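PDB 1YJ7: escJ from Escherichia coli, which probably forms part of the membrane-associated platform on which the type III secretion system is assembled, as a lipoprotein of the YscJ family. Local coordinates for residues K63-I67 and E68-P72; Q93-E96 and R97-K101; D152-L156 and E157-V161. The protein carries 3 engineered substitutions. All coordinates share one frame; numbering follows the deposited sequence.

Contact 1 (K63-I67 and E68-P72)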
ATOM      1  N   LYS D  63      -4.438   9.355  13.860  1.00 30.87           N
ATOM      2  CA  LYS D  63      -5.487  10.313  13.566  1.00 30.72           C
ATOM      3  C   LYS D  63      -6.386   9.758  12.457  1.00 28.61           C
ATOM      4  O   LYS D  63      -5.964   8.937  11.641  1.00 28.47           O
ATOM      5  CB  LYS D  63      -4.878  11.642  13.118  1.00 31.66           C
ATOM      6  CG  LYS D  63      -4.017  12.353  14.178  1.00 34.92           C
ATOM      7  CD  LYS D  63      -4.860  12.979  15.292  1.00 38.73           C
ATOM      8  CE  LYS D  63      -5.679  14.181  14.792  1.00 41.53           C
ATOM      9  NZ  LYS D  63      -6.083  15.118  15.892  1.00 43.54           N
ATOM     10  N   PHE D  64      -7.636  10.196  12.453  1.00 25.95           N
ATOM     11  CA  PHE D  64      -8.577   9.832  11.402  1.00 24.65           C
ATOM     12  C   PHE D  64      -9.152  11.089  10.752  1.00 24.62           C
ATOM     13  O   PHE D  64      -8.961  12.191  11.255  1.00 24.47           O
ATOM     14  CB  PHE D  64      -9.674   8.938  11.974  1.00 23.89           C
ATOM     15  CG  PHE D  64      -9.141   7.741  12.669  1.00 22.17           C
ATOM     16  CD1 PHE D  64      -8.785   7.814  13.999  1.00 22.08           C
ATOM     17  CD2 PHE D  64      -8.933   6.553  11.983  1.00 21.90           C
ATOM     18  CE1 PHE D  64      -8.256   6.699  14.654  1.00 22.37           C
ATOM     19  CE2 PHE D  64      -8.402   5.431  12.643  1.00 21.89           C
ATOM     20  CZ  PHE D  64      -8.077   5.521  13.967  1.00 20.64           C
ATOM     21  N   ALA D  65      -9.861  10.917   9.643  1.00 24.87           N
ATOM     22  CA  ALA D  65     -10.355  12.064   8.870  1.00 25.59           C
ATOM     23  C   ALA D  65     -11.255  12.955   9.708  1.00 26.10           C
ATOM     24  O   ALA D  65     -12.092  12.484  10.489  1.00 25.72           O
ATOM     25  CB  ALA D  65     -11.087  11.604   7.629  1.00 25.74           C
ATOM     26  N   ASP D  66     -11.059  14.256   9.531  1.00 26.06           N
ATOM     27  CA  ASP D  66     -11.813  15.278  10.216  1.00 26.78           C
ATOM     28  C   ASP D  66     -12.891  15.741   9.238  1.00 26.10           C
ATOM     29  O   ASP D  66     -12.590  16.099   8.111  1.00 26.18           O
ATOM     30  CB  ASP D  66     -10.860  16.423  10.578  1.00 27.15           C
ATOM     31  CG  ASP D  66     -11.535  17.556  11.339  1.00 30.06           C
ATOM     32  OD1 ASP D  66     -10.787  18.460  11.786  1.00 33.45           O
ATOM     33  OD2 ASP D  66     -12.764  17.656  11.531  1.00 30.62           O
ATOM     34  N   ILE D  67     -14.147  15.722   9.664  1.00 25.48           N
ATOM     35  CA  ILE D  67     -15.244  16.168   8.801  1.00 25.48           C
ATOM     36  C   ILE D  67     -15.046  17.609   8.311  1.00 26.39           C
ATOM     37  O   ILE D  67     -15.442  17.942   7.206  1.00 25.84           O
ATOM     38  CB  ILE D  67     -16.602  16.021   9.529  1.00 24.73           C
ATOM     39  CG1 ILE D  67     -17.764  16.302   8.580  1.00 24.13           C
ATOM     40  CG2 ILE D  67     -16.669  16.892  10.789  1.00 24.75           C
ATOM     41  CD1 ILE D  67     -19.108  15.847   9.156  1.00 23.49           C
ATOM     42  N   GLU D  68     -14.429  18.448   9.132  1.00 28.02           N
ATOM     43  CA  GLU D  68     -14.211  19.853   8.770  1.00 30.04           C
ATOM     44  C   GLU D  68     -13.096  20.038   7.738  1.00 30.87           C
ATOM     45  O   GLU D  68     -12.975  21.114   7.141  1.00 30.83           O
ATOM     46  CB  GLU D  68     -13.923  20.685  10.028  1.00 30.52           C
ATOM     47  CG  GLU D  68     -15.121  20.820  10.955  1.00 32.99           C
ATOM     48  CD  GLU D  68     -16.274  21.560  10.308  1.00 36.50           C
ATOM     49  OE1 GLU D  68     -17.315  20.925  10.006  1.00 38.95           O
ATOM     50  OE2 GLU D  68     -16.131  22.778  10.080  1.00 40.20           O
ATOM     51  N   VAL D  69     -12.280  19.005   7.546  1.00 31.72           N
ATOM     52  CA  VAL D  69     -11.286  18.989   6.475  1.00 32.79           C
ATOM     53  C   VAL D  69     -11.876  18.422   5.185  1.00 33.12           C
ATOM     54  O   VAL D  69     -11.690  19.007   4.120  1.00 34.21           O
ATOM     55  CB  VAL D  69     -10.038  18.178   6.884  1.00 33.07           C
ATOM     56  CG1 VAL D  69      -9.049  18.065   5.714  1.00 34.04           C
ATOM     57  CG2 VAL D  69      -9.376  18.814   8.095  1.00 33.44           C
ATOM     58  N   ILE D  70     -12.580  17.293   5.275  1.00 32.98           N
ATOM     59  CA  ILE D  70     -13.258  16.690   4.120  1.00 33.52           C
ATOM     60  C   ILE D  70     -14.307  17.641   3.518  1.00 33.83           C
ATOM     61  O   ILE D  70     -14.448  17.715   2.299  1.00 33.58           O
ATOM     62  CB  ILE D  70     -13.919  15.330   4.507  1.00 33.42           C
ATOM     63  CG1 ILE D  70     -12.875  14.326   5.027  1.00 33.75           C
ATOM     64  CG2 ILE D  70     -14.684  14.728   3.325  1.00 33.99           C
ATOM     65  CD1 ILE D  70     -11.594  14.250   4.189  1.00 35.40           C
ATOM     66  N   PHE D  71     -15.020  18.368   4.380  1.00 34.24           N
ATOM     67  CA  PHE D  71     -16.066  19.309   3.970  1.00 34.87           C
ATOM     68  C   PHE D  71     -15.823  20.673   4.646  1.00 35.94           C
ATOM     69  O   PHE D  71     -16.508  21.016   5.612  1.00 36.26           O
ATOM     70  CB  PHE D  71     -17.449  18.791   4.377  1.00 34.62           C
ATOM     71  CG  PHE D  71     -17.852  17.495   3.728  1.00 34.19           C
ATOM     72  CD1 PHE D  71     -18.263  16.417   4.504  1.00 33.66           C
ATOM     73  CD2 PHE D  71     -17.857  17.360   2.344  1.00 34.53           C
ATOM     74  CE1 PHE D  71     -18.650  15.228   3.918  1.00 34.65           C
ATOM     75  CE2 PHE D  71     -18.240  16.171   1.750  1.00 34.14           C
ATOM     76  CZ  PHE D  71     -18.636  15.101   2.534  1.00 34.89           C
ATOM     77  N   PRO D  72     -14.854  21.449   4.157  1.00 37.19           N
ATOM     78  CA  PRO D  72     -14.471  22.717   4.803  1.00 37.99           C
ATOM     79  C   PRO D  72     -15.396  23.902   4.504  1.00 38.35           C
ATOM     80  O   PRO D  72     -16.541  23.680   4.104  1.00 39.59           O
ATOM     81  CB  PRO D  72     -13.063  22.986   4.252  1.00 38.07           C
ATOM     82  CG  PRO D  72     -12.983  22.241   2.967  1.00 37.93           C
ATOM     83  CD  PRO D  72     -14.053  21.180   2.952  1.00 37.43           C
TER

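Contact 2 (Q93-E96 and R97-K101)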
ATOM      1  N   GLN D  93     -21.613  13.961  18.491  1.00 13.24           N
ATOM      2  CA  GLN D  93     -20.804  14.684  19.476  1.00 13.41           C
ATOM      3  C   GLN D  93     -21.606  15.064  20.704  1.00 13.63           C
ATOM      4  O   GLN D  93     -21.107  14.951  21.830  1.00 13.38           O
ATOM      5  CB  GLN D  93     -20.160  15.899  18.815  1.00 14.49           C
ATOM      6  CG  GLN D  93     -19.124  15.507  17.748  1.00 15.21           C
ATOM      7  CD  GLN D  93     -17.818  14.978  18.338  1.00 17.47           C
ATOM      8  OE1 GLN D  93     -17.386  13.854  18.031  1.00 22.16           O
ATOM      9  NE2 GLN D  93     -17.190  15.772  19.159  1.00 12.66           N
ATOM     10  N   ASP D  94     -22.863  15.482  20.503  1.00 13.26           N
ATOM     11  CA  ASP D  94     -23.750  15.807  21.608  1.00 13.37           C
ATOM     12  C   ASP D  94     -24.019  14.584  22.490  1.00 12.92           C
ATOM     13  O   ASP D  94     -24.066  14.684  23.713  1.00 11.34           O
ATOM     14  CB  ASP D  94     -25.108  16.308  21.091  1.00 14.15           C
ATOM     15  CG  ASP D  94     -25.061  17.704  20.492  1.00 16.45           C
ATOM     16  OD1 ASP D  94     -24.051  18.449  20.635  1.00 15.71           O
ATOM     17  OD2 ASP D  94     -26.061  18.146  19.865  1.00 16.63           O
ATOM     18  N   ILE D  95     -24.194  13.418  21.871  1.00 11.92           N
ATOM     19  CA  ILE D  95     -24.453  12.195  22.629  1.00 11.55           C
ATOM     20  C   ILE D  95     -23.196  11.746  23.372  1.00 12.17           C
ATOM     21  O   ILE D  95     -23.266  11.363  24.530  1.00 11.85           O
ATOM     22  CB  ILE D  95     -25.023  11.074  21.714  1.00 12.08           C
ATOM     23  CG1 ILE D  95     -26.403  11.510  21.173  1.00 11.40           C
ATOM     24  CG2 ILE D  95     -25.130   9.808  22.485  1.00 12.23           C
ATOM     25  CD1 ILE D  95     -26.919  10.560  20.050  1.00 12.61           C
ATOM     26  N   GLU D  96     -22.048  11.831  22.714  1.00 12.27           N
ATOM     27  CA  GLU D  96     -20.767  11.534  23.364  1.00 12.44           C
ATOM     28  C   GLU D  96     -20.559  12.451  24.570  1.00 12.20           C
ATOM     29  O   GLU D  96     -20.154  11.991  25.635  1.00 12.13           O
ATOM     30  CB  GLU D  96     -19.601  11.639  22.382  1.00 13.17           C
ATOM     31  CG  GLU D  96     -19.570  10.557  21.303  1.00 13.39           C
ATOM     32  CD  GLU D  96     -18.428  10.701  20.309  1.00 15.27           C
ATOM     33  OE1 GLU D  96     -18.439  10.001  19.266  1.00 15.32           O
ATOM     34  OE2 GLU D  96     -17.496  11.508  20.560  1.00 18.67           O
ATOM     35  N   ARG D  97     -20.858  13.731  24.402  1.00 12.72           N
ATOM     36  CA  ARG D  97     -20.670  14.716  25.462  1.00 13.25           C
ATOM     37  C   ARG D  97     -21.514  14.355  26.670  1.00 12.59           C
ATOM     38  O   ARG D  97     -21.041  14.417  27.805  1.00 12.83           O
ATOM     39  CB  ARG D  97     -21.010  16.118  24.959  1.00 14.13           C
ATOM     40  CG  ARG D  97     -20.872  17.186  26.056  1.00 16.85           C
ATOM     41  CD  ARG D  97     -21.430  18.498  25.669  1.00 21.69           C
ATOM     42  NE  ARG D  97     -20.461  19.238  24.894  1.00 27.47           N
ATOM     43  CZ  ARG D  97     -20.609  19.627  23.662  1.00 30.69           C
ATOM     44  NH1 ARG D  97     -21.733  19.356  23.016  1.00 35.68           N
ATOM     45  NH2 ARG D  97     -19.624  20.319  23.070  1.00 31.00           N
ATOM     46  N   LEU D  98     -22.767  13.977  26.417  1.00 12.40           N
ATOM     47  CA  LEU D  98     -23.722  13.605  27.465  1.00 12.53           C
ATOM     48  C   LEU D  98     -23.290  12.317  28.164  1.00 12.24           C
ATOM     49  O   LEU D  98     -23.176  12.264  29.392  1.00 12.20           O
ATOM     50  CB  LEU D  98     -25.142  13.500  26.872  1.00 12.50           C
ATOM     51  CG  LEU D  98     -26.326  13.095  27.782  1.00 13.31           C
ATOM     52  CD1 LEU D  98     -27.680  13.592  27.210  1.00 14.62           C
ATOM     53  CD2 LEU D  98     -26.384  11.595  28.005  1.00 14.00           C
ATOM     54  N   LEU D  99     -23.000  11.275  27.395  1.00 11.90           N
ATOM     55  CA  LEU D  99     -22.618   9.995  27.985  1.00 11.58           C
ATOM     56  C   LEU D  99     -21.315  10.105  28.768  1.00 11.63           C
ATOM     57  O   LEU D  99     -21.107   9.384  29.734  1.00 12.36           O
ATOM     58  CB  LEU D  99     -22.494   8.895  26.928  1.00 11.75           C
ATOM     59  CG  LEU D  99     -23.782   8.503  26.226  1.00 12.10           C
ATOM     60  CD1 LEU D  99     -23.482   7.513  25.121  1.00 12.99           C
ATOM     61  CD2 LEU D  99     -24.768   7.948  27.197  1.00 12.44           C
ATOM     62  N   SER D 100     -20.452  11.025  28.373  1.00 12.23           N
ATOM     63  CA  SER D 100     -19.158  11.163  29.026  1.00 13.27           C
ATOM     64  C   SER D 100     -19.257  11.806  30.411  1.00 13.71           C
ATOM     65  O   SER D 100     -18.268  11.850  31.144  1.00 14.17           O
ATOM     66  CB  SER D 100     -18.198  11.946  28.150  1.00 13.30           C
ATOM     67  OG  SER D 100     -17.989  11.265  26.929  1.00 14.69           O
ATOM     68  N   LYS D 101     -20.438  12.286  30.780  1.00 13.88           N
ATOM     69  CA  LYS D 101     -20.690  12.763  32.148  1.00 14.45           C
ATOM     70  C   LYS D 101     -21.103  11.657  33.112  1.00 14.81           C
ATOM     71  O   LYS D 101     -21.158  11.864  34.326  1.00 14.76           O
ATOM     72  CB  LYS D 101     -21.746  13.880  32.145  1.00 14.65           C
ATOM     73  CG  LYS D 101     -21.305  15.117  31.394  1.00 14.78           C
ATOM     74  CD  LYS D 101     -22.330  16.219  31.512  1.00 16.37           C
ATOM     75  CE  LYS D 101     -22.007  17.393  30.617  1.00 16.91           C
ATOM     76  NZ  LYS D 101     -22.948  18.523  30.915  1.00 17.51           N
TER

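Contact 3 (D152-L156 and E157-V161)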
ATOM      1  N   ASP D 152     -33.697  11.005  16.066  1.00 24.75           N
ATOM      2  CA  ASP D 152     -34.907  10.728  15.304  1.00 27.25           C
ATOM      3  C   ASP D 152     -35.066   9.256  14.916  1.00 27.51           C
ATOM      4  O   ASP D 152     -34.154   8.658  14.333  1.00 27.47           O
ATOM      5  CB  ASP D 152     -34.904  11.610  14.048  1.00 28.28           C
ATOM      6  CG  ASP D 152     -36.077  11.323  13.113  1.00 32.68           C
ATOM      7  OD1 ASP D 152     -37.252  11.365  13.564  1.00 36.47           O
ATOM      8  OD2 ASP D 152     -35.898  11.046  11.908  1.00 39.16           O
ATOM      9  N   ASP D 153     -36.219   8.693  15.272  1.00 28.41           N
ATOM     10  CA  ASP D 153     -36.716   7.420  14.739  1.00 28.88           C
ATOM     11  C   ASP D 153     -35.763   6.257  14.999  1.00 28.26           C
ATOM     12  O   ASP D 153     -35.370   5.547  14.063  1.00 28.19           O
ATOM     13  CB  ASP D 153     -36.991   7.591  13.231  1.00 29.85           C
ATOM     14  CG  ASP D 153     -37.782   6.422  12.617  1.00 33.68           C
ATOM     15  OD1 ASP D 153     -37.602   6.187  11.396  1.00 40.44           O
ATOM     16  OD2 ASP D 153     -38.602   5.704  13.237  1.00 39.17           O
ATOM     17  N   LEU D 154     -35.378   6.090  16.265  1.00 26.44           N
ATOM     18  CA  LEU D 154     -34.431   5.073  16.685  1.00 25.73           C
ATOM     19  C   LEU D 154     -35.104   4.135  17.685  1.00 25.60           C
ATOM     20  O   LEU D 154     -35.707   4.576  18.669  1.00 26.12           O
ATOM     21  CB  LEU D 154     -33.175   5.756  17.285  1.00 25.21           C
ATOM     22  CG  LEU D 154     -31.979   4.917  17.688  1.00 24.31           C
ATOM     23  CD1 LEU D 154     -31.442   4.121  16.500  1.00 23.70           C
ATOM     24  CD2 LEU D 154     -30.877   5.808  18.255  1.00 20.73           C
ATOM     25  N   LYS D 155     -35.038   2.837  17.414  1.00 25.24           N
ATOM     26  CA  LYS D 155     -35.540   1.822  18.320  1.00 25.76           C
ATOM     27  C   LYS D 155     -34.395   1.156  19.078  1.00 25.36           C
ATOM     28  O   LYS D 155     -33.285   1.040  18.557  1.00 23.93           O
ATOM     29  CB  LYS D 155     -36.303   0.741  17.548  1.00 26.71           C
ATOM     30  CG  LYS D 155     -37.535   1.246  16.795  1.00 29.91           C
ATOM     31  CD  LYS D 155     -38.048   0.151  15.852  1.00 33.95           C
ATOM     32  CE  LYS D 155     -39.435   0.469  15.294  1.00 36.73           C
ATOM     33  NZ  LYS D 155     -40.165  -0.781  14.922  1.00 37.75           N
ATOM     34  N   LEU D 156     -34.708   0.683  20.278  1.00 25.00           N
ATOM     35  CA  LEU D 156     -33.771  -0.035  21.157  1.00 25.83           C
ATOM     36  C   LEU D 156     -33.053  -1.190  20.475  1.00 25.78           C
ATOM     37  O   LEU D 156     -31.856  -1.389  20.674  1.00 25.44           O
ATOM     38  CB  LEU D 156     -34.531  -0.599  22.368  1.00 26.42           C
ATOM     39  CG  LEU D 156     -34.313  -0.086  23.790  1.00 28.28           C
ATOM     40  CD1 LEU D 156     -33.736   1.321  23.868  1.00 28.29           C
ATOM     41  CD2 LEU D 156     -35.588  -0.204  24.600  1.00 28.33           C
ATOM     42  N   GLU D 157     -33.797  -1.969  19.682  1.00 25.61           N
ATOM     43  CA  GLU D 157     -33.246  -3.145  19.023  1.00 25.61           C
ATOM     44  C   GLU D 157     -32.155  -2.790  17.999  1.00 24.03           C
ATOM     45  O   GLU D 157     -31.370  -3.657  17.622  1.00 24.23           O
ATOM     46  CB  GLU D 157     -34.362  -3.972  18.345  1.00 27.03           C
ATOM     47  CG  GLU D 157     -34.937  -3.318  17.093  1.00 30.87           C
ATOM     48  CD  GLU D 157     -36.341  -3.814  16.735  1.00 37.67           C
ATOM     49  OE1 GLU D 157     -36.447  -4.802  15.974  1.00 41.83           O
ATOM     50  OE2 GLU D 157     -37.335  -3.214  17.208  1.00 41.52           O
ATOM     51  N   ASN D 158     -32.103  -1.528  17.561  1.00 21.51           N
ATOM     52  CA  ASN D 158     -31.129  -1.081  16.580  1.00 20.24           C
ATOM     53  C   ASN D 158     -30.042  -0.173  17.196  1.00 17.88           C
ATOM     54  O   ASN D 158     -29.446   0.628  16.496  1.00 17.22           O
ATOM     55  CB  ASN D 158     -31.822  -0.365  15.420  1.00 20.42           C
ATOM     56  CG  ASN D 158     -32.863  -1.255  14.725  1.00 22.97           C
ATOM     57  OD1 ASN D 158     -33.994  -0.831  14.462  1.00 26.29           O
ATOM     58  ND2 ASN D 158     -32.486  -2.494  14.477  1.00 21.06           N
ATOM     59  N   ILE D 159     -29.807  -0.321  18.492  1.00 16.23           N
ATOM     60  CA  ILE D 159     -28.683   0.341  19.163  1.00 15.56           C
ATOM     61  C   ILE D 159     -27.764  -0.737  19.720  1.00 15.14           C
ATOM     62  O   ILE D 159     -28.188  -1.569  20.515  1.00 16.39           O
ATOM     63  CB  ILE D 159     -29.166   1.280  20.302  1.00 14.76           C
ATOM     64  CG1 ILE D 159     -30.149   2.325  19.769  1.00 14.41           C
ATOM     65  CG2 ILE D 159     -27.965   1.977  20.960  1.00 15.74           C
ATOM     66  CD1 ILE D 159     -30.898   3.061  20.859  1.00 15.45           C
ATOM     67  N   SER D 160     -26.502  -0.717  19.308  1.00 14.58           N
ATOM     68  CA  SER D 160     -25.519  -1.633  19.824  1.00 15.20           C
ATOM     69  C   SER D 160     -24.703  -0.862  20.846  1.00 15.17           C
ATOM     70  O   SER D 160     -24.162   0.190  20.508  1.00 15.49           O
ATOM     71  CB  SER D 160     -24.631  -2.153  18.691  0.50 15.46           C
ATOM     72  OG  SER D 160     -23.914  -3.291  19.120  0.50 15.96           O
ATOM     73  N   VAL D 161     -24.636  -1.357  22.080  1.00 15.08           N
ATOM     74  CA  VAL D 161     -23.763  -0.786  23.110  1.00 15.10           C
ATOM     75  C   VAL D 161     -22.715  -1.814  23.498  1.00 15.42           C
ATOM     76  O   VAL D 161     -23.030  -2.962  23.859  1.00 15.87           O
ATOM     77  CB  VAL D 161     -24.568  -0.320  24.354  1.00 15.51           C
ATOM     78  CG1 VAL D 161     -23.629   0.221  25.455  1.00 16.85           C
ATOM     79  CG2 VAL D 161     -25.581   0.718  23.942  1.00 16.05           C
TER
HETATM   80  O   HOH W   1     -34.524   2.013  14.704  1.00 20.19           O
HETATM   81  O   HOH W   2     -30.615  -3.222  21.951  1.00 39.10           O

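Contact 1 (K63-I67 and E68-P72)
The carboxylate of D66 reaches forward over the first turn of the short helix 67-70 and accepts the backbone N-H of E68, with OD2 3.0 Å from E68 N. With CG anti to the backbone N (chi1 -179°), the acid swings alongside its own carbonyl carbon, which places OD2 within bonding distance of the amide two residues on. The N-H meets OD2 from above the carboxylate plane, 60° out of it. Aspartate suits this place because its side chain is just long enough to cap an amide that has no carbonyl behind it in the helix. CB of D66 rests against CG2 of V69 at 3.8 Å, the two side chains crossing at about a right angle. D66 is thus the N-cap of a helix of barely one turn, lying between the linker after helix 47-56 and the long helix 80-99. D66 O is gripped twice: I70 N lies nearly on the line of the C=O bond, 3.1 Å from it, while V69 N comes from above the carbonyl plane. F71 N closes the turn on I67 O at 2.9 Å.

The buried residues I67 and I70 both meet the ring of F71. CG1 of I67 lies at its edge, 4.1 Å from F71 CD1 and near the ring plane. CG2 of I70 sits over one face, 3.9 Å above the F71 ring centre, a place where branched aliphatic and flat aromatic groups pack well. CB of A65 touches I70 CG1 at 4.2 Å; its small methyl suits a position that also packs against Q93 of a second subunit. I67 also packs on K86 and Y89 of helix 80-99, and K86 NZ donates to F71 O. R97 of the second subunit is hydrogen-bonded to A65 O.

Contact 2 (Q93-E96 and R97-K101)
R97 holds CG opposite its backbone N (chi1 178°) and then bends at chi3 (-83°), which turns its guanidinium back along the helix beside D94, whose CG is anti to its carbonyl carbon and next to its own N. The two side chains lie side by side, pointing the same way. D94 OD1 meets R97 NH1 at the guanidinium edge, in its plane, in a rather long salt bridge of 3.4 Å with the two planar groups 42° apart. Acid and base three residues apart suit this outer side of the final turns of helix 80-99. The helix is amphipathic, and its other side lays I95 and L99 against helix 140-150 and strand 105-113 of the three-stranded mixed sheet, a buried place that suits apolar side chains. CG2 of I95 lies 3.9 Å from CD1 of L99, the branches running alongside one another. S100 brings hydroxyl and amide together on one carbonyl: OG lies 2.6 Å from E96 O and N 2.9 Å from it, reaching it from opposite faces of its plane. Serine can thus give a second hydrogen bond to a carbonyl near the helix end. The carboxylate of E96 accepts from V110 N through OE1.

Contact 3 (D152-L156 and E157-V161)
K155 O accepts the backbone N-H of N158 at 3.0 Å, and L156 O takes that of I159 at 3.2 Å. Both donors stand above the carbonyl planes they meet, 51° and 61° out respectively, as the chain makes two overlapping beta turns of type I character. One water accepts from K155 N, and asparagine suits its place because N158 OD1 comes within 2.9 Å of that water. Another water is close to L156 O (2.6 Å) and reaches I159 O at a longer 3.3 Å. The extended chain of K155 runs beside that of E157, with K155 CD 3.7 Å from E157 OE2, though the charged ends do not touch. Inward, L154 crosses I159 at about a right angle, its CD2 3.8 Å from I159 CD1. The first torsion of L154 (chi1 -175°) lays CG alongside its carbonyl carbon, where it also meets I159 CG1. Both residues pack on helix 140-150. N158 and S160 share backbone bonds with A124, and S160 also with V126, joining strand 159-165 parallel to strand 123-130. The turn into this strand thus combines backbone and water bonds with an aliphatic contact, while the lysine-glutamate attraction probably adds little.

In the fold
Contacts 2 and 3 belong to the same alpha/beta unit, their nearest atoms about 6 Å apart, and both press on helix 140-150, where I95 and L154 meet V147. Contact 1 stands apart, its centre about 20 Å from that of contact 2. A second subunit packs on contact 1 and also meets S160 of contact 3 through its N149, whereas none in the assembly touches contact 2. Each is partly buried: I67, I70 and F71 lie inside in contact 1, I95 and L99 in contact 2, L154 and I159 in contact 3. Polar chemistry follows place: side-chain capping at a helix start, an ion pair and serine hydroxyl near a helix end, and water-bridged turns ahead of a strand.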